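Side-chain contacts in S-locus protein 11 (Brassica rapa subsp. oleifera, PDB 5GYY), which probably acts as the pollen-borne ligand of self-incompatibility in Brassica, a small secreted defensin-like protein thought to be recognised by the stigma's S-locus receptor kinase: residues G23-D26 against C27-F30; T45-R49 against T50-D54. One frame throughout, in Å; residues are numbered along the deposited sequence.

How the interactions relate
Following the chain, strand 9-16 comes first, then helix 23-35, whose opening turns form interaction 1, then strands 41-45 and 50-57, joined by the hairpin turn of interaction 2. The two contacts follow in series, neither nested nor crossed: the first closes successive helical turns, the second closes the loop between the last two strands. They meet through the Cys27-Cys53 disulfide, which bonds the helix to the central strand of the antiparallel sheet, and through Arg51, which packs against Asp26 and Phe30. Together they tie helix to sheet in a defensin-like fold, with the hairpin reaching toward another protein chain.

Interaction 1. Residues G23-D26 against C27-F30; sequences GQHD and CEAF
The imidazole of His25 and the carboxylate of Glu28 are the flat groups that meet here, lying side by side and pointing the same way from successive turns of the helix. Their planes stand 46° apart, and Glu28 OE1 approaches the ring obliquely, 3.4 Å from His25 CD2. It is thus a ring carbon that the carboxylate touches, while NE2 of His25 stays 4.3 Å from Glu28 OE1; if the histidine were protonated, the acid would probably stabilise it a little. In Glu28, CG is anti to the carbonyl carbon (chi1 -73°), which lays it 3.3 Å from Gln24 O, and the extended chain beyond carries the carboxylate alongside the His25 ring. The other carboxylate oxygen, OE2, accepts a hydrogen bond from the backbone N of Cys42, so a residue of strand 41-45 helps to hold the acid in place.

Beneath the side chains runs a regular ladder of i to i+4 bonds. Cys27 N donates to Gly23 O at 2.8 Å, and the ladder continues through Glu28 to Gln24 and Ala29 to His25. Its last step here joins Phe30 N to Asp26 O, again at 2.8 Å. Cys27 SG also rests 3.5 Å from Gly23 O, placing the sulfur beside the first helical turn.

These residues open helix 23-35. The disulfide from Cys27 to Cys53 fastens the buried side of the helix to strand 50-57, and Cys27 also packs on Cys42 and Cys44, with Glu28 on Tyr41 of strand 41-45. Asp26 and Phe30 lean on Arg51 of strand 50-57 and also pack against other protein chains, so this part of the defensin-like helix lies between its own sheet and a protein partner.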
ATOM      1  N   GLY C  23      -3.745  19.480   7.495  1.00 18.74           N
ATOM      2  CA  GLY C  23      -4.687  18.424   7.803  1.00 14.83           C
ATOM      3  C   GLY C  23      -5.682  18.765   8.896  1.00 21.57           C
ATOM      4  O   GLY C  23      -6.887  18.521   8.735  1.00 15.16           O
ATOM      5  N   GLN C  24      -5.198  19.358   9.988  1.00 16.82           N
ATOM      6  CA  GLN C  24      -6.064  19.658  11.127  1.00 23.36           C
ATOM      7  C   GLN C  24      -7.229  20.561  10.737  1.00 27.35           C
ATOM      8  O   GLN C  24      -8.390  20.255  11.017  1.00 27.24           O
ATOM      9  CB  GLN C  24      -5.272  20.279  12.275  1.00 20.35           C
ATOM     10  CG  GLN C  24      -4.524  19.241  13.098  1.00 31.64           C
ATOM     11  CD  GLN C  24      -3.532  19.858  14.060  1.00 35.80           C
ATOM     12  OE1 GLN C  24      -3.468  21.078  14.207  1.00 38.94           O
ATOM     13  NE2 GLN C  24      -2.756  19.015  14.727  1.00 30.93           N
ATOM     14  N   HIS C  25      -6.914  21.669  10.074  1.00 24.77           N
ATOM     15  CA  HIS C  25      -7.943  22.613   9.676  1.00 20.46           C
ATOM     16  C   HIS C  25      -8.874  22.020   8.629  1.00 18.51           C
ATOM     17  O   HIS C  25     -10.066  22.325   8.632  1.00 23.77           O
ATOM     18  CB  HIS C  25      -7.324  23.931   9.208  1.00 26.71           C
ATOM     19  CG  HIS C  25      -6.692  24.718  10.319  1.00 41.75           C
ATOM     20  ND1 HIS C  25      -5.871  25.802  10.096  1.00 45.01           N
ATOM     21  CD2 HIS C  25      -6.768  24.576  11.666  1.00 44.49           C
ATOM     22  CE1 HIS C  25      -5.464  26.293  11.255  1.00 46.77           C
ATOM     23  NE2 HIS C  25      -5.994  25.567  12.224  1.00 44.32           N
ATOM     24  N   ASP C  26      -8.329  21.186   7.735  1.00 14.11           N
ATOM     25  CA  ASP C  26      -9.136  20.517   6.723  1.00 13.64           C
ATOM     26  C   ASP C  26     -10.135  19.600   7.405  1.00 10.44           C
ATOM     27  O   ASP C  26     -11.313  19.659   7.111  1.00  7.91           O
ATOM     28  CB  ASP C  26      -8.282  19.689   5.750  1.00 19.96           C
ATOM     29  CG  ASP C  26      -7.365  20.530   4.910  1.00 17.96           C
ATOM     30  OD1 ASP C  26      -7.637  21.746   4.773  1.00 11.45           O
ATOM     31  OD2 ASP C  26      -6.375  19.966   4.385  1.00 21.35           O
ATOM     32  N   CYS C  27      -9.648  18.779   8.334  1.00 12.36           N
ATOM     33  CA  CYS C  27     -10.505  17.902   9.109  1.00 14.65           C
ATOM     34  C   CYS C  27     -11.617  18.681   9.803  1.00 16.23           C
ATOM     35  O   CYS C  27     -12.774  18.258   9.776  1.00 10.90           O
ATOM     36  CB  CYS C  27      -9.687  17.111  10.130  1.00 13.69           C
ATOM     37  SG  CYS C  27      -8.828  15.698   9.395  1.00 17.89           S
ATOM     38  N   GLU C  28     -11.267  19.829  10.383  1.00 15.24           N
ATOM     39  CA  GLU C  28     -12.229  20.653  11.113  1.00 19.54           C
ATOM     40  C   GLU C  28     -13.301  21.226  10.196  1.00 21.74           C
ATOM     41  O   GLU C  28     -14.485  21.252  10.540  1.00 25.66           O
ATOM     42  CB  GLU C  28     -11.517  21.787  11.866  1.00 13.79           C
ATOM     43  CG  GLU C  28     -10.742  21.326  13.094  1.00 22.28           C
ATOM     44  CD  GLU C  28      -9.658  22.318  13.513  1.00 26.56           C
ATOM     45  OE1 GLU C  28      -9.645  23.451  12.981  1.00 30.21           O
ATOM     46  OE2 GLU C  28      -8.824  21.958  14.374  1.00 18.30           O
ATOM     47  N   ALA C  29     -12.878  21.663   9.020  1.00 13.72           N
ATOM     48  CA  ALA C  29     -13.802  22.171   8.026  1.00 19.57           C
ATOM     49  C   ALA C  29     -14.708  21.027   7.554  1.00 22.22           C
ATOM     50  O   ALA C  29     -15.909  21.219   7.374  1.00 21.59           O
ATOM     51  CB  ALA C  29     -13.020  22.778   6.834  1.00  1.68           C
ATOM     52  N   PHE C  30     -14.103  19.848   7.365  1.00 20.70           N
ATOM     53  CA  PHE C  30     -14.790  18.617   6.982  1.00 21.81           C
ATOM     54  C   PHE C  30     -15.858  18.288   8.027  1.00 21.83           C
ATOM     55  O   PHE C  30     -17.007  17.988   7.687  1.00 20.57           O
ATOM     56  CB  PHE C  30     -13.767  17.472   6.869  1.00 16.89           C
ATOM     57  CG  PHE C  30     -14.323  16.180   6.293  1.00 14.00           C
ATOM     58  CD1 PHE C  30     -15.462  16.170   5.502  1.00 16.44           C
ATOM     59  CD2 PHE C  30     -13.686  14.968   6.550  1.00 18.13           C
ATOM     60  CE1 PHE C  30     -15.962  14.970   4.966  1.00 11.20           C
ATOM     61  CE2 PHE C  30     -14.170  13.776   6.025  1.00 17.62           C
ATOM     62  CZ  PHE C  30     -15.314  13.778   5.228  1.00  9.15           C
TER

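Interaction 2. Residues T45-R49 against T50-D54; sequences TSPFR and TRYCD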
ATOM      1  N   THR C  45      -4.229  12.158  10.912  1.00 10.69           N
ATOM      2  CA  THR C  45      -3.081  11.309  10.579  1.00  4.09           C
ATOM      3  C   THR C  45      -3.368  10.553   9.278  1.00 11.22           C
ATOM      4  O   THR C  45      -4.520  10.449   8.846  1.00 13.46           O
ATOM      5  CB  THR C  45      -2.726  10.304  11.696  1.00  7.64           C
ATOM      6  OG1 THR C  45      -1.431   9.741  11.454  1.00  9.28           O
ATOM      7  CG2 THR C  45      -3.754   9.179  11.760  1.00  2.04           C
ATOM      8  N   SER C  46      -2.335   9.986   8.668  1.00 11.04           N
ATOM      9  CA  SER C  46      -2.460   9.623   7.263  1.00 18.86           C
ATOM     10  C   SER C  46      -1.775   8.334   6.760  1.00 16.76           C
ATOM     11  O   SER C  46      -1.200   8.329   5.667  1.00 14.58           O
ATOM     12  CB  SER C  46      -1.965  10.808   6.430  1.00 21.14           C
ATOM     13  OG  SER C  46      -2.236  10.578   5.081  1.00 38.84           O
ATOM     14  N   PRO C  47      -1.807   7.245   7.545  1.00 12.53           N
ATOM     15  CA  PRO C  47      -1.220   6.025   6.982  1.00  8.80           C
ATOM     16  C   PRO C  47      -2.210   5.307   6.067  1.00  3.28           C
ATOM     17  O   PRO C  47      -3.373   5.721   5.969  1.00  4.23           O
ATOM     18  CB  PRO C  47      -0.988   5.173   8.226  1.00  7.75           C
ATOM     19  CG  PRO C  47      -2.141   5.511   9.072  1.00  9.51           C
ATOM     20  CD  PRO C  47      -2.360   6.997   8.884  1.00 10.21           C
ATOM     21  N   PHE C  48      -1.741   4.264   5.385  1.00  8.28           N
ATOM     22  CA  PHE C  48      -2.598   3.424   4.543  1.00 12.07           C
ATOM     23  C   PHE C  48      -3.360   4.210   3.462  1.00  9.40           C
ATOM     24  O   PHE C  48      -4.480   3.856   3.121  1.00 11.87           O
ATOM     25  CB  PHE C  48      -3.593   2.635   5.425  1.00 12.75           C
ATOM     26  CG  PHE C  48      -2.947   1.908   6.596  1.00 10.45           C
ATOM     27  CD1 PHE C  48      -1.706   1.291   6.457  1.00 12.62           C
ATOM     28  CD2 PHE C  48      -3.560   1.888   7.844  1.00  7.17           C
ATOM     29  CE1 PHE C  48      -1.116   0.633   7.526  1.00 13.75           C
ATOM     30  CE2 PHE C  48      -2.981   1.234   8.914  1.00  5.23           C
ATOM     31  CZ  PHE C  48      -1.760   0.604   8.762  1.00 11.18           C
ATOM     32  N   ARG C  49      -2.746   5.259   2.918  1.00 11.09           N
ATOM     33  CA  ARG C  49      -3.368   6.113   1.886  1.00 21.52           C
ATOM     34  C   ARG C  49      -4.759   6.656   2.288  1.00 20.15           C
ATOM     35  O   ARG C  49      -5.651   6.861   1.439  1.00 12.27           O
ATOM     36  CB  ARG C  49      -3.447   5.382   0.531  1.00 25.08           C
ATOM     37  CG  ARG C  49      -3.531   6.324  -0.670  1.00 31.65           C
ATOM     38  CD  ARG C  49      -3.789   5.602  -1.998  1.00 43.55           C
ATOM     39  NE  ARG C  49      -5.125   5.008  -2.104  1.00 51.80           N
ATOM     40  CZ  ARG C  49      -6.271   5.677  -1.971  1.00 49.84           C
ATOM     41  NH1 ARG C  49      -6.258   6.970  -1.724  1.00 54.84           N
ATOM     42  NH2 ARG C  49      -7.438   5.052  -2.079  1.00 42.55           N
ATOM     43  N   THR C  50      -4.916   6.912   3.585  1.00 20.72           N
ATOM     44  CA  THR C  50      -6.194   7.318   4.171  1.00 19.53           C
ATOM     45  C   THR C  50      -5.978   8.484   5.122  1.00 11.55           C
ATOM     46  O   THR C  50      -5.025   8.487   5.867  1.00  9.00           O
ATOM     47  CB  THR C  50      -6.810   6.145   4.963  1.00 15.21           C
ATOM     48  OG1 THR C  50      -7.024   5.049   4.068  1.00 20.75           O
ATOM     49  CG2 THR C  50      -8.139   6.546   5.625  1.00  1.84           C
ATOM     50  N   ARG C  51      -6.840   9.486   5.056  1.00 11.93           N
ATOM     51  CA  ARG C  51      -6.808  10.577   6.012  1.00  8.99           C
ATOM     52  C   ARG C  51      -7.756  10.231   7.163  1.00 11.03           C
ATOM     53  O   ARG C  51      -8.970  10.078   6.961  1.00 13.28           O
ATOM     54  CB  ARG C  51      -7.241  11.889   5.364  1.00  2.12           C
ATOM     55  CG  ARG C  51      -6.949  13.128   6.212  1.00  3.81           C
ATOM     56  CD  ARG C  51      -7.610  14.365   5.647  1.00  3.67           C
ATOM     57  NE  ARG C  51      -9.059  14.217   5.516  1.00  6.52           N
ATOM     58  CZ  ARG C  51      -9.839  15.108   4.910  1.00  9.39           C
ATOM     59  NH1 ARG C  51      -9.302  16.190   4.353  1.00 10.52           N
ATOM     60  NH2 ARG C  51     -11.154  14.910   4.837  1.00  7.24           N
ATOM     61  N   TYR C  52      -7.205  10.113   8.363  1.00  8.31           N
ATOM     62  CA  TYR C  52      -8.019   9.849   9.561  1.00 11.68           C
ATOM     63  C   TYR C  52      -8.247  11.135  10.305  1.00  2.20           C
ATOM     64  O   TYR C  52      -7.298  11.736  10.811  1.00  9.94           O
ATOM     65  CB  TYR C  52      -7.349   8.827  10.489  1.00  1.55           C
ATOM     66  CG  TYR C  52      -7.199   7.451   9.865  1.00  1.60           C
ATOM     67  CD1 TYR C  52      -8.103   6.432  10.157  1.00  5.38           C
ATOM     68  CD2 TYR C  52      -6.155   7.174   8.981  1.00  3.07           C
ATOM     69  CE1 TYR C  52      -7.974   5.174   9.588  1.00  7.74           C
ATOM     70  CE2 TYR C  52      -6.006   5.921   8.411  1.00  9.21           C
ATOM     71  CZ  TYR C  52      -6.924   4.925   8.712  1.00 15.23           C
ATOM     72  OH  TYR C  52      -6.783   3.683   8.141  1.00 15.80           O
ATOM     73  N   CYS C  53      -9.489  11.600  10.323  1.00  5.66           N
ATOM     74  CA  CYS C  53      -9.824  12.733  11.193  1.00 14.40           C
ATOM     75  C   CYS C  53     -10.340  12.249  12.559  1.00 16.63           C
ATOM     76  O   CYS C  53     -11.280  11.453  12.633  1.00 14.87           O
ATOM     77  CB  CYS C  53     -10.858  13.648  10.544  1.00 10.66           C
ATOM     78  SG  CYS C  53     -10.330  14.366   9.003  1.00 21.60           S
ATOM     79  N   ASP C  54      -9.694  12.712  13.629  1.00 17.06           N
ATOM     80  CA  ASP C  54     -10.143  12.449  15.000  1.00 13.35           C
ATOM     81  C   ASP C  54     -10.598  13.746  15.639  1.00 19.28           C
ATOM     82  O   ASP C  54      -9.774  14.571  16.029  1.00 20.13           O
ATOM     83  CB  ASP C  54      -9.017  11.834  15.836  1.00  9.50           C
ATOM     84  CG  ASP C  54      -8.908  10.336  15.653  1.00 21.47           C
ATOM     85  OD1 ASP C  54      -9.946   9.684  15.394  1.00 32.33           O
ATOM     86  OD2 ASP C  54      -7.784   9.806  15.738  1.00 17.77           O
TER
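Thr50, Tyr52 and Thr45 carry this hairpin turn, in which the chain leaves one strand at Thr45 and enters the next at Thr50. Thr50 binds back to the turn twice: its N donates to Pro47 O at 3.1 Å with a bent N-H...O angle of 142°, and its OG1 donates to Phe48 O at 3.0 Å. Both donors sit above the planes of the carbonyls they reach. The hydroxyl gets there because OG1 lies beside the backbone N, anti to the carbonyl carbon (chi1 -60°). Phe48 and Arg49, between Pro47 and Thr50, both have left-handed backbone angles, completing a beta turn of type I'/III'.

Thr45 and Tyr52 form an antiparallel hydrogen-bonded pair, with Tyr52 N donating to Thr45 O at 2.7 Å and Thr45 N returning a bond to Tyr52 O. Next to the pair, Ser46 CA makes a CA-H...O contact of 3.1 Å with Thr50 O.

The Tyr52 ring lies on the face of the hairpin that also carries the Thr45 side chain. Thr50 CG2 lies over one face of the ring, offset toward the rim, 3.5 Å above the plane, while the carbonyl oxygens of Thr45 and Pro47 come in at the edge. Pro47 crosses the tyrosine at about a right angle, its CD 3.8 Å from Tyr52 CD2. Thr45 CG2 touches Tyr52 CB at the same distance. At the far end, Tyr52 OH reaches the edge of the Phe48 ring and is hydrogen-bonded to the backbone of another protein chain, an aromatic side chain of which meets the Phe48 ring edge-to-face.

The turn joins strands 41-45 and 50-57, the latter also pairing with Ser15 and Leu13 of strand 9-16. Arg51 packs on Asp26 and Phe30 of helix 23-35 while its NH1 and NH2 hydrogen-bond to the backbone of a further protein chain, and Cys53 is joined to the helix by its disulfide to Cys27.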